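Local atomic coordinates of 1-carboxybiuret hydrolase subunit AtzE (Pseudomonas sp., PDB entry 6C62), a protein that hydrolyses 1-carboxybiuret to urea-1,3-dicarboxylate and ammonia, a step in the bacterial degradation of the herbicide atrazine. Residues P201-H204 / S205-L209; T129-T132 / H133-P136; A341-L344 / R345-F349; V352-D355 / K356-L360; A376-I379 / G380-W383. All blocks are in the same frame, centred on the assembly; numbering follows the deposited sequence.

In the fold
All five contacts are local, yet their chemistry follows their place in the fold. Interaction 1 is a buried turn leading into the central sheet, held by a carboxylate bonded to backbone N-H groups. Interaction 2, partly buried, applies the same idea in a hairpin with an asparagine amide. Interactions 3 and 4 share helix 340-360: the first is buried among subunits, while the second is partly buried, with aliphatic packing on one side and water on another. Interaction 5 is a surface turn closed by a threonine. Two pairs touch: Ser205 of interaction 1 meets Gln347 of interaction 3, and Glu130 of interaction 2 reaches Gly380 of interaction 5.

Interaction 1: P201-H204 / S205-L209; sequences PFVH and SIDHL
Val203 and the residues after it form a tight turn, in which Val203 O accepts Ile206 N at 3.0 Å and Asp207 N at 2.9 Å; this closes a type I beta turn, extended by one residue, just before strand 208-213 enters the central sheet of the amidase fold. The mouth of the turn is bridged by the side chain of Asp207. Its CG stands beside its own backbone N (chi1 -64°), which carries the carboxylate back to the backbone of Phe202 and Val203. There Asp207 OD2 accepts Phe202 N at 2.9 Å through its syn lone pair, in a nearly straight bond. Asp207 OD1 takes Val203 N at 3.0 Å, again on the syn side but 32° out of the carboxylate plane, and has a second partner in the hydroxyl of Thr171. An alanine here removes both carboxylate oxygens, and the N-H groups of Phe202 and Val203 would probably be left without acceptors, with the loop less firmly fixed. The loop lies near the probable catalytic residues: the Phe202 side chain is about 6 Å from those of Ser150 and Ser174. Apolar packing completes the turn. Val203 and Ile206 lie side by side, with Val203 CG1 3.7 Å from Ile206 CG1, while the other methyl, Val203 CG2, sits 3.7 Å above the plane of the Phe202 ring, over its centre.

Interaction 2: T129-T132 / H133-P136; sequences TENT and HYGP
Asn131 and Gly135 face each other across a short, loosely paired hairpin, whose two arms run 140° apart and are joined by a weak, strongly bent bond from Gly135 N to Asn131 O. Further down the arms, Pro136 CA makes a CA-H...O contact of 3.4 Å with Thr129 O. Gly135 has a positive phi, at which a side chain would press on the carbonyl oxygen of Tyr134. Asn131 also ties the loop through its side chain, in an Asx turn. With CG anti to the backbone N (chi1 -172°), the amide oxygen is brought to the N-H groups of His133 and Tyr134, and Asn131 OD1 receives His133 N at 2.8 Å in the carbonyl plane. The same oxygen receives Tyr134 N at 3.0 Å from well above that plane, in a straighter bond. Alongside runs the Tyr134 side chain, which points the same way and presents a ring edge: Tyr134 CD2 lies 3.8 Å from Asn131 CG, with ring and amide 63° apart. Beyond the turn, the Tyr134 hydroxyl bonds to the carbonyl of Ser88, and His133 NE2 to Glu122. Asn131 ND2 donates to the carbonyls of Met120 and Gly87. Both ends of this buried amide are therefore engaged, the oxygen by two donors and the nitrogen by two acceptors, which fixes its orientation and would disfavour a flip.

Interaction 3: A341-L344 / R345-F349; sequences AWYL and RAQRF
Tyr343 and Gln347, one turn apart on helix 340-360, make the close-fitting part of this contact. Gln347 CG lies off-centre over the Tyr343 ring, 4.1 Å from its centroid, and a bend at the second torsion (chi2 -69°) turns the amide to the far end of the phenol. There Gln347 NE2 donates to Tyr343 OH at 2.9 Å, with the hydroxyl 21° out of the amide plane and the two flat groups turned 65° against each other. The hydroxyl is further bonded to Glu308 of helix 294-312, while Gln347 NE2 also makes a weak bond to Ser205. The arginines form the less enclosed part: both are partly exposed, and they meet the preceding turn only through their aliphatic stems. Arg345 CB lies 3.3 Å from Ala341 O, and Arg348 CG lies 3.3 Å from Leu344 O. Arg348 NE bonds to the backbone of a chain of another protein, and Arg345 NH1 makes weak bonds to it. Leu344 packs against Tyr343 of the second copy of this protein, and Tyr343 in turn meets Leu344 of that copy. The backbone bonds from each carbonyl to the fourth residue onward are those of a regular alpha helix, here enclosed between helix 294-312 of its own chain and neighbouring chains of the assembly.

Interaction 4: V352-D355 / K356-L360; sequences VYRD and KVNAL
On the second half of helix 340-360, Tyr353 and Val357 illustrate the classic packing of residues four apart along an alpha helix. Val357 CG2 sits almost squarely over the Tyr353 ring, 4.1 Å from the ring centroid and only 9° off the normal, a CH-pi contact on one face. Tyr353 CG stands anti to its backbone N (chi1 -169°), which carries the ring alongside the next turn, and the phenol end is fixed by Pro403 O and the indole nitrogen of Trp291. A second apolar strip lies beside this one. Lys356 is extended beyond CG and runs alongside Val352, pointing the same way, its CE 3.8 Å from Val352 CG1, before its ammonium group forms a salt bridge with Asp293. A third pair of side chains, Arg354 and Asn358, also points the same way, with guanidinium and amide planes only 2° apart. Here Asn358 ND2 rests on the aliphatic stem of the arginine, 3.5 Å from Arg354 CG, while the guanidinium continues to an acidic side chain of one neighbouring protein chain. Water joins the polar flank: one molecule donates to Asp355 OD1 at 2.8 Å and accepts from Asn358 ND2 at 3.1 Å. Asn358 ND2 also donates to the backbone of a different neighbouring protein chain. The chemistry thus changes round the helix, from the Tyr353-Val357 pair, which faces its own chain, to the Arg354-Asn358 pair, which meets other chains, and the exposed Asp355 with its water, which probably softens the negative charge of the carboxylate.

Interaction 5: A376-I379 / G380-W383; sequences APAI and GTEW
Thr381 grips the carbonyl of Ala378 twice, and this pair of hydrogen bonds to one oxygen is the first shell of the contact. Thr381 OG1 donates to Ala378 O at 2.7 Å, tilted 24° from the carbonyl plane, while Thr381 N donates to Ala378 O at 3.2 Å in a longer, bent bond from the same face of that plane. The hydroxyl gets there because Thr381 OG1 lies beside its own backbone N (chi1 -62°), which sets the two donors side by side. Two apolar carbons lie near the hydroxyl, Ala378 CB at 3.7 Å and Pro377 CB at 3.9 Å from Thr381 OG1. A valine in its place would lose the shorter of the two bonds and is likely to leave the turn held by the longer backbone bond alone. Outside this shell stands the type II beta turn from Ala378 to Thr381, which brings the partners together. Its third position is Gly380, with phi near 90°, where a side chain would collide with the carbonyl oxygen of Ile379. The amide of Gly380 is engaged from the hairpin of strands 130-131 and 135-139, by the carboxylate of Glu130. The turn belongs to the connection between strands 366-370 and 383-386. Pro377 and Thr381 rest on Cys393 of helix 393-396, and Ile379 packs on Ile146 and on Arg138 of strand 135-139.

Interaction 1: P201-H204 / S205-L209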
loop_
_atom_site.group_PDB
_atom_site.type_symbol
_atom_site.label_atom_id
_atom_site.label_comp_id
_atom_site.label_asym_id
_atom_site.label_seq_id
_atom_site.Cartn_x
_atom_site.Cartn_y
_atom_site.Cartn_z
ATOM N N PRO A 201 9.640 -7.506 12.400
ATOM C CA PRO A 201 8.246 -7.290 12.035
ATOM C C PRO A 201 7.379 -8.546 11.890
ATOM O O PRO A 201 7.869 -9.706 11.934
ATOM C CB PRO A 201 8.353 -6.597 10.690
ATOM C CG PRO A 201 9.542 -7.196 10.087
ATOM C CD PRO A 201 10.497 -7.500 11.218
ATOM N N PHE A 202 6.087 -8.301 11.841
ATOM C CA PHE A 202 5.096 -9.382 11.680
ATOM C C PHE A 202 4.242 -8.988 10.483
ATOM O O PHE A 202 4.313 -9.638 9.433
ATOM C CB PHE A 202 4.342 -9.568 13.007
ATOM C CG PHE A 202 3.158 -10.501 12.963
ATOM C CD1 PHE A 202 3.177 -11.680 12.155
ATOM C CD2 PHE A 202 2.045 -10.236 13.750
ATOM C CE1 PHE A 202 2.094 -12.538 12.121
ATOM C CE2 PHE A 202 0.919 -11.118 13.730
ATOM C CZ PHE A 202 0.964 -12.263 12.916
ATOM N N VAL A 203 3.460 -7.936 10.622
ATOM C CA VAL A 203 2.565 -7.425 9.540
ATOM C C VAL A 203 2.927 -5.961 9.338
ATOM O O VAL A 203 2.578 -5.099 10.135
ATOM C CB VAL A 203 1.091 -7.576 9.938
ATOM C CG1 VAL A 203 0.132 -7.110 8.833
ATOM C CG2 VAL A 203 0.792 -8.991 10.391
ATOM N N HIS A 204 3.626 -5.661 8.266
ATOM C CA HIS A 204 4.036 -4.287 7.991
ATOM C C HIS A 204 2.829 -3.312 7.983
ATOM O O HIS A 204 2.917 -2.171 8.459
ATOM C CB HIS A 204 4.744 -4.234 6.612
ATOM C CG HIS A 204 6.022 -4.989 6.541
ATOM N ND1 HIS A 204 6.394 -5.728 5.425
ATOM C CD2 HIS A 204 7.062 -5.044 7.414
ATOM C CE1 HIS A 204 7.615 -6.217 5.649
ATOM N NE2 HIS A 204 8.029 -5.828 6.853
ATOM N N SER A 205 1.707 -3.771 7.449
ATOM C CA SER A 205 0.512 -2.928 7.341
ATOM C C SER A 205 -0.227 -2.673 8.685
ATOM O O SER A 205 -1.161 -1.843 8.736
ATOM C CB SER A 205 -0.506 -3.570 6.363
ATOM O OG SER A 205 -0.128 -3.523 4.988
ATOM N N ILE A 206 0.092 -3.424 9.753
ATOM C CA ILE A 206 -0.696 -3.318 10.991
ATOM C C ILE A 206 0.081 -3.273 12.296
ATOM O O ILE A 206 -0.481 -2.882 13.322
ATOM C CB ILE A 206 -1.785 -4.449 11.061
ATOM C CG1 ILE A 206 -2.521 -4.685 9.718
ATOM C CG2 ILE A 206 -2.843 -4.112 12.088
ATOM C CD1 ILE A 206 -3.469 -5.869 9.766
ATOM N N ASP A 207 1.368 -3.624 12.329
ATOM C CA ASP A 207 2.114 -3.659 13.608
ATOM C C ASP A 207 2.173 -2.323 14.297
ATOM O O ASP A 207 2.506 -1.324 13.654
ATOM C CB ASP A 207 3.593 -4.093 13.454
ATOM C CG ASP A 207 3.787 -5.513 12.954
ATOM O OD1 ASP A 207 2.891 -6.348 13.083
ATOM O OD2 ASP A 207 4.939 -5.749 12.404
ATOM N N HIS A 208 1.919 -2.314 15.605
ATOM C CA HIS A 208 2.101 -1.158 16.482
ATOM C C HIS A 208 3.046 -1.563 17.639
ATOM O O HIS A 208 3.067 -2.725 18.050
ATOM C CB HIS A 208 0.808 -0.794 17.213
ATOM C CG HIS A 208 -0.372 -0.452 16.369
ATOM N ND1 HIS A 208 -1.117 -1.386 15.679
ATOM C CD2 HIS A 208 -1.068 0.706 16.303
ATOM C CE1 HIS A 208 -2.173 -0.786 15.137
ATOM N NE2 HIS A 208 -2.171 0.485 15.511
ATOM N N LEU A 209 3.783 -0.609 18.209
ATOM C CA LEU A 209 4.623 -0.852 19.380
ATOM C C LEU A 209 4.184 0.067 20.480
ATOM O O LEU A 209 3.698 1.172 20.229
ATOM C CB LEU A 209 6.074 -0.567 19.088
ATOM C CG LEU A 209 6.693 -1.368 17.907
ATOM C CD1 LEU A 209 8.098 -0.862 17.727
ATOM C CD2 LEU A 209 6.661 -2.870 18.241
#

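Interaction 2: T129-T132 / H133-P136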
loop_
_atom_site.group_PDB
_atom_site.type_symbol
_atom_site.label_atom_id
_atom_site.label_comp_id
_atom_site.label_asym_id
_atom_site.label_seq_id
_atom_site.Cartn_x
_atom_site.Cartn_y
_atom_site.Cartn_z
ATOM N N THR A 129 1.131 -16.757 24.367
ATOM C CA THR A 129 2.533 -16.954 24.766
ATOM C C THR A 129 2.768 -18.366 25.323
ATOM O O THR A 129 3.280 -18.550 26.428
ATOM C CB THR A 129 3.046 -15.863 25.746
ATOM O OG1 THR A 129 2.599 -14.594 25.294
ATOM C CG2 THR A 129 4.610 -15.855 25.786
ATOM N N GLU A 130 2.280 -19.334 24.575
ATOM C CA GLU A 130 2.561 -20.733 24.791
ATOM C C GLU A 130 3.609 -21.144 23.767
ATOM O O GLU A 130 3.297 -21.705 22.708
ATOM C CB GLU A 130 1.257 -21.537 24.670
ATOM C CG GLU A 130 0.295 -21.224 25.840
ATOM C CD GLU A 130 -1.079 -21.891 25.667
ATOM O OE1 GLU A 130 -1.932 -21.427 24.812
ATOM O OE2 GLU A 130 -1.293 -22.875 26.419
ATOM N N ASN A 131 4.842 -20.821 24.060
ATOM C CA ASN A 131 5.931 -20.963 23.122
ATOM C C ASN A 131 6.526 -22.374 23.276
ATOM O O ASN A 131 7.056 -22.753 24.384
ATOM C CB ASN A 131 6.966 -19.862 23.397
ATOM C CG ASN A 131 8.065 -19.813 22.313
ATOM O OD1 ASN A 131 8.764 -20.844 22.044
ATOM N ND2 ASN A 131 8.216 -18.657 21.664
ATOM N N THR A 132 6.494 -23.159 22.212
ATOM C CA THR A 132 7.039 -24.530 22.267
ATOM C C THR A 132 8.580 -24.567 22.522
ATOM O O THR A 132 9.060 -25.439 23.212
ATOM C CB THR A 132 6.679 -25.327 20.982
ATOM O OG1 THR A 132 5.274 -25.381 20.850
ATOM C CG2 THR A 132 7.223 -26.779 20.958
ATOM N N HIS A 133 9.343 -23.617 22.014
ATOM C CA HIS A 133 10.778 -23.670 22.086
ATOM C C HIS A 133 11.232 -23.189 23.481
ATOM O O HIS A 133 12.103 -23.818 24.089
ATOM C CB HIS A 133 11.446 -22.787 21.056
ATOM C CG HIS A 133 10.850 -22.832 19.684
ATOM N ND1 HIS A 133 10.722 -23.989 18.965
ATOM C CD2 HIS A 133 10.381 -21.837 18.887
ATOM C CE1 HIS A 133 10.184 -23.726 17.792
ATOM N NE2 HIS A 133 9.971 -22.413 17.715
ATOM N N TYR A 134 10.662 -22.077 23.967
ATOM C CA TYR A 134 11.097 -21.426 25.176
ATOM C C TYR A 134 10.245 -21.724 26.414
ATOM O O TYR A 134 10.582 -21.279 27.498
ATOM C CB TYR A 134 11.201 -19.890 24.942
ATOM C CG TYR A 134 12.214 -19.603 23.911
ATOM C CD1 TYR A 134 13.550 -19.749 24.178
ATOM C CD2 TYR A 134 11.844 -19.304 22.618
ATOM C CE1 TYR A 134 14.510 -19.497 23.176
ATOM C CE2 TYR A 134 12.765 -19.098 21.648
ATOM C CZ TYR A 134 14.103 -19.215 21.922
ATOM O OH TYR A 134 15.012 -19.045 20.912
ATOM N N GLY A 135 9.139 -22.417 26.225
ATOM C CA GLY A 135 8.178 -22.680 27.256
ATOM C C GLY A 135 7.142 -21.568 27.406
ATOM O O GLY A 135 7.369 -20.418 26.951
ATOM N N PRO A 136 5.980 -21.903 28.014
ATOM C CA PRO A 136 4.962 -20.876 28.207
ATOM C C PRO A 136 5.384 -19.856 29.221
ATOM O O PRO A 136 6.153 -20.189 30.180
ATOM C CB PRO A 136 3.759 -21.654 28.765
ATOM C CG PRO A 136 4.396 -22.771 29.511
ATOM C CD PRO A 136 5.600 -23.178 28.685
#

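Interaction 3: A341-L344 / R345-F349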
loop_
_atom_site.group_PDB
_atom_site.type_symbol
_atom_site.label_atom_id
_atom_site.label_comp_id
_atom_site.label_asym_id
_atom_site.label_seq_id
_atom_site.Cartn_x
_atom_site.Cartn_y
_atom_site.Cartn_z
ATOM N N ALA A 341 -6.917 -12.294 -4.434
ATOM C CA ALA A 341 -8.163 -11.504 -4.387
ATOM C C ALA A 341 -8.614 -11.128 -2.966
ATOM O O ALA A 341 -9.184 -10.011 -2.757
ATOM C CB ALA A 341 -9.267 -12.263 -5.075
ATOM N N TRP A 342 -8.360 -12.027 -1.998
ATOM C CA TRP A 342 -8.834 -11.773 -0.613
ATOM C C TRP A 342 -8.016 -10.624 -0.046
ATOM O O TRP A 342 -8.567 -9.706 0.598
ATOM C CB TRP A 342 -8.618 -12.965 0.286
ATOM C CG TRP A 342 -9.400 -14.174 -0.077
ATOM C CD1 TRP A 342 -10.334 -14.288 -1.048
ATOM C CD2 TRP A 342 -9.342 -15.448 0.595
ATOM N NE1 TRP A 342 -10.842 -15.588 -1.048
ATOM C CE2 TRP A 342 -10.234 -16.309 -0.061
ATOM C CE3 TRP A 342 -8.627 -15.930 1.706
ATOM C CZ2 TRP A 342 -10.449 -17.633 0.365
ATOM C CZ3 TRP A 342 -8.797 -17.275 2.075
ATOM C CH2 TRP A 342 -9.738 -18.084 1.435
ATOM N N TYR A 343 -6.687 -10.681 -0.306
ATOM C CA TYR A 343 -5.786 -9.598 0.191
ATOM C C TYR A 343 -6.194 -8.240 -0.388
ATOM O O TYR A 343 -6.287 -7.221 0.312
ATOM C CB TYR A 343 -4.341 -9.948 -0.132
ATOM C CG TYR A 343 -3.364 -8.910 0.362
ATOM C CD1 TYR A 343 -2.929 -8.932 1.693
ATOM C CD2 TYR A 343 -2.961 -7.824 -0.452
ATOM C CE1 TYR A 343 -2.115 -7.929 2.201
ATOM C CE2 TYR A 343 -2.105 -6.859 0.046
ATOM C CZ TYR A 343 -1.670 -6.920 1.365
ATOM O OH TYR A 343 -0.809 -5.967 1.878
ATOM N N LEU A 344 -6.349 -8.180 -1.708
ATOM C CA LEU A 344 -6.683 -6.893 -2.371
ATOM C C LEU A 344 -8.042 -6.343 -1.906
ATOM O O LEU A 344 -8.182 -5.144 -1.654
ATOM C CB LEU A 344 -6.661 -7.043 -3.903
ATOM C CG LEU A 344 -5.214 -7.242 -4.378
ATOM C CD1 LEU A 344 -5.144 -7.713 -5.800
ATOM C CD2 LEU A 344 -4.330 -6.010 -4.141
ATOM N N ARG A 345 -9.009 -7.235 -1.779
ATOM C CA ARG A 345 -10.292 -6.814 -1.268
ATOM C C ARG A 345 -10.236 -6.249 0.143
ATOM O O ARG A 345 -10.860 -5.210 0.439
ATOM C CB ARG A 345 -11.312 -7.946 -1.351
ATOM C CG ARG A 345 -12.680 -7.364 -1.031
ATOM C CD ARG A 345 -13.806 -8.329 -1.265
ATOM N NE ARG A 345 -14.324 -8.045 -2.568
ATOM C CZ ARG A 345 -15.342 -7.260 -2.900
ATOM N NH1 ARG A 345 -16.223 -6.758 -2.065
ATOM N NH2 ARG A 345 -15.534 -7.116 -4.182
ATOM N N ALA A 346 -9.439 -6.882 1.017
ATOM C CA ALA A 346 -9.201 -6.360 2.345
ATOM C C ALA A 346 -8.534 -5.016 2.385
ATOM O O ALA A 346 -8.919 -4.136 3.184
ATOM C CB ALA A 346 -8.429 -7.397 3.180
ATOM N N GLN A 347 -7.541 -4.814 1.523
ATOM C CA GLN A 347 -6.901 -3.496 1.402
ATOM C C GLN A 347 -7.864 -2.385 0.842
ATOM O O GLN A 347 -7.774 -1.224 1.235
ATOM C CB GLN A 347 -5.645 -3.587 0.561
ATOM C CG GLN A 347 -4.452 -4.298 1.220
ATOM C CD GLN A 347 -3.836 -3.516 2.377
ATOM O OE1 GLN A 347 -4.318 -2.438 2.726
ATOM N NE2 GLN A 347 -2.761 -4.101 3.022
ATOM N N ARG A 348 -8.776 -2.772 -0.030
ATOM C CA ARG A 348 -9.754 -1.816 -0.582
ATOM C C ARG A 348 -10.828 -1.522 0.454
ATOM O O ARG A 348 -11.223 -0.367 0.643
ATOM C CB ARG A 348 -10.352 -2.344 -1.885
ATOM C CG ARG A 348 -9.369 -2.351 -3.003
ATOM C CD ARG A 348 -9.759 -3.065 -4.275
ATOM N NE ARG A 348 -10.887 -2.403 -4.908
ATOM C CZ ARG A 348 -11.828 -3.014 -5.633
ATOM N NH1 ARG A 348 -11.777 -4.281 -5.934
ATOM N NH2 ARG A 348 -12.806 -2.308 -6.146
ATOM N N PHE A 349 -11.264 -2.559 1.170
ATOM C CA PHE A 349 -12.169 -2.388 2.291
ATOM C C PHE A 349 -11.564 -1.487 3.348
ATOM O O PHE A 349 -12.257 -0.689 3.968
ATOM C CB PHE A 349 -12.602 -3.729 2.874
ATOM C CG PHE A 349 -13.316 -3.606 4.191
ATOM C CD1 PHE A 349 -14.626 -3.172 4.215
ATOM C CD2 PHE A 349 -12.681 -3.851 5.361
ATOM C CE1 PHE A 349 -15.320 -2.970 5.414
ATOM C CE2 PHE A 349 -13.363 -3.671 6.579
ATOM C CZ PHE A 349 -14.693 -3.255 6.589
#

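Interaction 4: V352-D355 / K356-L360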
loop_
_atom_site.group_PDB
_atom_site.type_symbol
_atom_site.label_atom_id
_atom_site.label_comp_id
_atom_site.label_asym_id
_atom_site.label_seq_id
_atom_site.Cartn_x
_atom_site.Cartn_y
_atom_site.Cartn_z
ATOM N N VAL A 352 -12.450 2.163 3.039
ATOM C CA VAL A 352 -13.861 2.405 3.422
ATOM C C VAL A 352 -13.962 2.399 4.942
ATOM O O VAL A 352 -14.573 3.256 5.541
ATOM C CB VAL A 352 -14.776 1.312 2.813
ATOM C CG1 VAL A 352 -16.185 1.426 3.367
ATOM C CG2 VAL A 352 -14.849 1.479 1.304
ATOM N N TYR A 353 -13.326 1.427 5.578
ATOM C CA TYR A 353 -13.310 1.275 7.031
ATOM C C TYR A 353 -12.704 2.469 7.698
ATOM O O TYR A 353 -13.280 2.955 8.684
ATOM C CB TYR A 353 -12.583 -0.006 7.393
ATOM C CG TYR A 353 -12.670 -0.493 8.793
ATOM C CD1 TYR A 353 -13.837 -1.030 9.267
ATOM C CD2 TYR A 353 -11.549 -0.510 9.620
ATOM C CE1 TYR A 353 -13.954 -1.531 10.540
ATOM C CE2 TYR A 353 -11.637 -1.012 10.899
ATOM C CZ TYR A 353 -12.873 -1.537 11.354
ATOM O OH TYR A 353 -12.958 -2.082 12.584
ATOM N N ARG A 354 -11.530 2.920 7.228
ATOM C CA ARG A 354 -10.863 4.122 7.763
ATOM C C ARG A 354 -11.834 5.318 7.705
ATOM O O ARG A 354 -12.029 6.002 8.719
ATOM C CB ARG A 354 -9.592 4.463 6.971
ATOM C CG ARG A 354 -8.886 5.738 7.381
ATOM C CD ARG A 354 -7.536 5.882 6.669
ATOM N NE ARG A 354 -7.667 5.921 5.236
ATOM C CZ ARG A 354 -6.723 5.529 4.385
ATOM N NH1 ARG A 354 -5.529 5.161 4.815
ATOM N NH2 ARG A 354 -6.943 5.554 3.062
ATOM N N ASP A 355 -12.467 5.509 6.555
ATOM C CA ASP A 355 -13.440 6.604 6.411
ATOM C C ASP A 355 -14.576 6.484 7.459
ATOM O O ASP A 355 -14.929 7.490 8.075
ATOM C CB ASP A 355 -14.016 6.698 4.991
ATOM C CG ASP A 355 -13.000 7.179 3.941
ATOM O OD1 ASP A 355 -11.961 7.818 4.302
ATOM O OD2 ASP A 355 -13.243 6.934 2.698
ATOM N N LYS A 356 -15.112 5.277 7.657
ATOM C CA LYS A 356 -16.250 5.087 8.578
ATOM C C LYS A 356 -15.850 5.251 10.038
ATOM O O LYS A 356 -16.583 5.797 10.850
ATOM C CB LYS A 356 -16.891 3.718 8.385
ATOM C CG LYS A 356 -17.599 3.530 7.032
ATOM C CD LYS A 356 -18.236 2.169 6.985
ATOM C CE LYS A 356 -19.088 2.024 5.758
ATOM N NZ LYS A 356 -19.946 0.824 5.969
ATOM N N VAL A 357 -14.669 4.747 10.405
ATOM C CA VAL A 357 -14.172 4.924 11.748
ATOM C C VAL A 357 -13.858 6.402 12.064
ATOM O O VAL A 357 -14.232 6.902 13.150
ATOM C CB VAL A 357 -12.983 3.964 12.064
ATOM C CG1 VAL A 357 -12.367 4.279 13.410
ATOM C CG2 VAL A 357 -13.485 2.523 12.053
ATOM N N ASN A 358 -13.148 7.093 11.187
ATOM C CA ASN A 358 -12.907 8.541 11.381
ATOM C C ASN A 358 -14.228 9.343 11.474
ATOM O O ASN A 358 -14.320 10.292 12.253
ATOM C CB ASN A 358 -11.975 9.109 10.290
ATOM C CG ASN A 358 -10.519 8.652 10.488
ATOM O OD1 ASN A 358 -10.033 8.571 11.610
ATOM N ND2 ASN A 358 -9.813 8.412 9.396
ATOM N N ALA A 359 -15.232 8.940 10.718
ATOM C CA ALA A 359 -16.544 9.580 10.779
ATOM C C ALA A 359 -17.252 9.323 12.106
ATOM O O ALA A 359 -17.835 10.248 12.686
ATOM C CB ALA A 359 -17.438 9.189 9.590
ATOM N N LEU A 360 -17.171 8.097 12.615
ATOM C CA LEU A 360 -17.710 7.726 13.920
ATOM C C LEU A 360 -17.124 8.623 15.006
ATOM O O LEU A 360 -17.865 9.104 15.870
ATOM C CB LEU A 360 -17.335 6.287 14.304
ATOM C CG LEU A 360 -17.869 5.862 15.692
ATOM C CD1 LEU A 360 -19.360 5.880 15.702
ATOM C CD2 LEU A 360 -17.428 4.455 15.988
HETATM O O HOH W 1 -10.730 8.996 6.506
#

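Interaction 5: A376-I379 / G380-W383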
loop_
_atom_site.group_PDB
_atom_site.type_symbol
_atom_site.label_atom_id
_atom_site.label_comp_id
_atom_site.label_asym_id
_atom_site.label_seq_id
_atom_site.Cartn_x
_atom_site.Cartn_y
_atom_site.Cartn_z
ATOM N N ALA A 376 -8.082 -15.082 31.865
ATOM C CA ALA A 376 -7.107 -16.024 31.403
ATOM C C ALA A 376 -7.555 -17.495 31.513
ATOM O O ALA A 376 -7.883 -17.938 32.598
ATOM C CB ALA A 376 -5.799 -15.826 32.131
ATOM N N PRO A 377 -7.587 -18.231 30.379
ATOM C CA PRO A 377 -7.854 -19.647 30.457
ATOM C C PRO A 377 -6.621 -20.447 30.895
ATOM O O PRO A 377 -5.486 -19.871 30.994
ATOM C CB PRO A 377 -8.276 -19.980 29.045
ATOM C CG PRO A 377 -7.568 -19.013 28.197
ATOM C CD PRO A 377 -7.638 -17.743 28.985
ATOM N N ALA A 378 -6.835 -21.726 31.194
ATOM C CA ALA A 378 -5.733 -22.632 31.565
ATOM C C ALA A 378 -4.735 -22.756 30.412
ATOM O O ALA A 378 -5.096 -22.770 29.264
ATOM C CB ALA A 378 -6.288 -24.049 31.914
ATOM N N ILE A 379 -3.470 -22.887 30.762
ATOM C CA ILE A 379 -2.455 -23.266 29.828
ATOM C C ILE A 379 -2.859 -24.594 29.178
ATOM O O ILE A 379 -3.294 -25.467 29.860
ATOM C CB ILE A 379 -1.103 -23.398 30.536
ATOM C CG1 ILE A 379 -0.543 -21.993 30.799
ATOM C CG2 ILE A 379 -0.107 -24.264 29.725
ATOM C CD1 ILE A 379 0.504 -21.939 31.884
ATOM N N GLY A 380 -2.746 -24.693 27.851
ATOM C CA GLY A 380 -3.157 -25.895 27.123
ATOM C C GLY A 380 -4.593 -25.959 26.640
ATOM O O GLY A 380 -5.048 -27.004 26.115
ATOM N N THR A 381 -5.330 -24.846 26.783
ATOM C CA THR A 381 -6.758 -24.785 26.397
ATOM C C THR A 381 -6.827 -24.715 24.891
ATOM O O THR A 381 -6.159 -23.874 24.270
ATOM C CB THR A 381 -7.476 -23.583 27.033
ATOM O OG1 THR A 381 -7.438 -23.716 28.446
ATOM C CG2 THR A 381 -8.961 -23.511 26.658
ATOM N N GLU A 382 -7.614 -25.614 24.286
ATOM C CA GLU A 382 -7.845 -25.599 22.866
ATOM C C GLU A 382 -9.087 -24.824 22.408
ATOM O O GLU A 382 -9.080 -24.247 21.317
ATOM C CB GLU A 382 -7.905 -27.026 22.339
ATOM C CG GLU A 382 -6.524 -27.697 22.365
ATOM C CD GLU A 382 -5.639 -27.225 21.191
ATOM O OE1 GLU A 382 -6.148 -27.074 20.056
ATOM O OE2 GLU A 382 -4.443 -26.964 21.415
ATOM N N TRP A 383 -10.152 -24.908 23.220
ATOM C CA TRP A 383 -11.463 -24.343 22.870
ATOM C C TRP A 383 -11.997 -23.546 24.036
ATOM O O TRP A 383 -11.844 -23.965 25.158
ATOM C CB TRP A 383 -12.506 -25.399 22.418
ATOM C CG TRP A 383 -12.148 -25.975 21.096
ATOM C CD1 TRP A 383 -12.319 -25.402 19.859
ATOM C CD2 TRP A 383 -11.474 -27.217 20.870
ATOM N NE1 TRP A 383 -11.762 -26.211 18.879
ATOM C CE2 TRP A 383 -11.239 -27.329 19.477
ATOM C CE3 TRP A 383 -11.010 -28.228 21.713
ATOM C CZ2 TRP A 383 -10.582 -28.460 18.904
ATOM C CZ3 TRP A 383 -10.382 -29.345 21.156
ATOM C CH2 TRP A 383 -10.156 -29.441 19.761
#